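Local coordinates for teicoplanin pseudoaglycone deacetylase ORF2 (Actinoplanes teichomyceticus, PDB 3DFM) that deacetylates teicoplanin pseudoaglycone as a member of the PIG-L family of GlcNAc-PI de-N-acetylase-like hydrolases, and is inhibited by zinc, at the zinc ion site. Coordinates in Å, arbitrary orientation; residue numbers count along the deposited sequence, not the author numbering.

The zinc ion site. Residues 16, 44, 97-98, 101, 161, 163. With ZN (zinc ion), chain B; SO4 (sulfate ion), chain C.
With CG anti to its backbone N (chi1 -163°), Asp97 reaches the zinc from the loop before the 3-10 helix 98-100, whereas His16 and Asp163 each hold CG anti to their carbonyl carbon. His16 NE2 binds ZN at 2.0 Å, Asp97 OD1 and Asp163 OD2 at 1.9 Å. O2 of the sulfate, a partly occupied and common crystallisation additive, completes a near-tetrahedral arrangement among the ligands seen. The backbone N-H of Ser98 meets Asp97 OD1 from above the carboxylate plane, while its hydroxyl OG donates to sulfate O2 over 2.8 Å. Second-shell support comes from Arg101, whose NH2 lies 2.9 Å from Asp163 OD1 in a salt bridge along the syn lone pair. Phe44 lays a ring face over CG of the same carboxylate. His161, the first HPDH-motif histidine, likely in this family to act on the substrate oxyanion or leaving group, has CG anti to its backbone N and uses both ring nitrogens in plane: NE2 donates to sulfate O4 (2.8 Å, 161° at H), and ND1 accepts the Asp163 N-H, which fixes the ring rotation. An alanine here, lacking both ring nitrogens, would probably weaken the hold on an anion at the metal and leave the start of helix 162-177 less firmly set. This zinc shares His16 with the family's canonical His-Asp-His site but takes Asp97 and Asp163 instead of Asp19 and His164, probably holding His16 and Asp163 non-productively and so blocking catalysis.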
loop_
_atom_site.group_PDB
_atom_site.type_symbol
_atom_site.label_atom_id
_atom_site.label_comp_id
_atom_site.label_asym_id
_atom_site.label_seq_id
_atom_site.Cartn_x
_atom_site.Cartn_y
_atom_site.Cartn_z
ATOM N N HIS A 16 -3.259 -0.682 -1.341
ATOM C CA HIS A 16 -4.408 0.135 -1.716
ATOM C C HIS A 16 -3.967 1.225 -2.670
ATOM O O HIS A 16 -2.787 1.526 -2.773
ATOM C CB HIS A 16 -5.035 0.818 -0.480
ATOM C CG HIS A 16 -5.517 -0.130 0.576
ATOM N ND1 HIS A 16 -4.939 -0.210 1.831
ATOM C CD2 HIS A 16 -6.532 -1.025 0.571
ATOM C CE1 HIS A 16 -5.577 -1.120 2.546
ATOM N NE2 HIS A 16 -6.551 -1.623 1.809
ATOM N N PHE A 44 -5.413 -4.419 -4.080
ATOM C CA PHE A 44 -6.829 -4.244 -3.783
ATOM C C PHE A 44 -7.490 -3.120 -4.583
ATOM O O PHE A 44 -7.992 -2.144 -4.033
ATOM C CB PHE A 44 -7.082 -4.161 -2.250
ATOM C CG PHE A 44 -6.713 -5.412 -1.550
ATOM C CD1 PHE A 44 -7.563 -6.503 -1.575
ATOM C CD2 PHE A 44 -5.466 -5.550 -0.959
ATOM C CE1 PHE A 44 -7.201 -7.692 -0.972
ATOM C CE2 PHE A 44 -5.096 -6.751 -0.344
ATOM C CZ PHE A 44 -5.961 -7.819 -0.362
ATOM N N ASP A 97 -11.222 -4.837 -2.280
ATOM C CA ASP A 97 -10.843 -4.291 -0.985
ATOM C C ASP A 97 -11.746 -4.842 0.129
ATOM O O ASP A 97 -12.862 -5.280 -0.146
ATOM C CB ASP A 97 -10.896 -2.769 -1.006
ATOM C CG ASP A 97 -10.134 -2.160 0.142
ATOM O OD1 ASP A 97 -9.325 -2.887 0.758
ATOM O OD2 ASP A 97 -10.352 -0.978 0.446
ATOM N N SER A 98 -11.254 -4.807 1.367
ATOM C CA SER A 98 -11.951 -5.370 2.532
ATOM C C SER A 98 -13.465 -5.042 2.624
ATOM O O SER A 98 -14.265 -5.919 2.976
ATOM C CB SER A 98 -11.244 -4.952 3.825
ATOM O OG SER A 98 -11.461 -3.568 4.053
ATOM N N ARG A 101 -15.581 -7.382 0.189
ATOM C CA ARG A 101 -15.479 -8.844 0.261
ATOM C C ARG A 101 -16.582 -9.455 1.128
ATOM O O ARG A 101 -17.035 -8.839 2.108
ATOM C CB ARG A 101 -14.098 -9.284 0.774
ATOM C CG ARG A 101 -12.943 -8.809 -0.086
ATOM C CD ARG A 101 -11.663 -9.640 0.097
ATOM N NE ARG A 101 -11.024 -9.507 1.408
ATOM C CZ ARG A 101 -10.213 -8.520 1.785
ATOM N NH1 ARG A 101 -9.933 -7.520 0.972
ATOM N NH2 ARG A 101 -9.665 -8.535 2.993
ATOM N N HIS A 161 -2.613 -3.314 9.239
ATOM C CA HIS A 161 -3.795 -3.404 8.395
ATOM C C HIS A 161 -3.823 -4.787 7.710
ATOM O O HIS A 161 -2.813 -5.205 7.154
ATOM C CB HIS A 161 -3.789 -2.296 7.351
ATOM C CG HIS A 161 -5.125 -2.053 6.746
ATOM N ND1 HIS A 161 -5.778 -3.001 5.991
ATOM C CD2 HIS A 161 -5.949 -0.982 6.809
ATOM C CE1 HIS A 161 -6.949 -2.522 5.611
ATOM N NE2 HIS A 161 -7.072 -1.294 6.087
ATOM N N ASP A 163 -5.170 -5.949 4.980
ATOM C CA ASP A 163 -4.882 -5.911 3.542
ATOM C C ASP A 163 -3.413 -5.600 3.246
ATOM O O ASP A 163 -2.883 -6.023 2.225
ATOM C CB ASP A 163 -5.806 -4.934 2.823
ATOM C CG ASP A 163 -7.267 -5.377 2.860
ATOM O OD1 ASP A 163 -7.526 -6.583 3.043
ATOM O OD2 ASP A 163 -8.149 -4.505 2.718
HETATM ZN ZN ZN B . -8.206 -2.688 2.256
HETATM S S SO4 C . -9.690 -0.272 3.823
HETATM O O1 SO4 C . -11.099 -0.037 3.553
HETATM O O2 SO4 C . -9.429 -1.664 3.635
HETATM O O3 SO4 C . -8.991 0.659 2.953
HETATM O O4 SO4 C . -9.404 0.027 5.205
#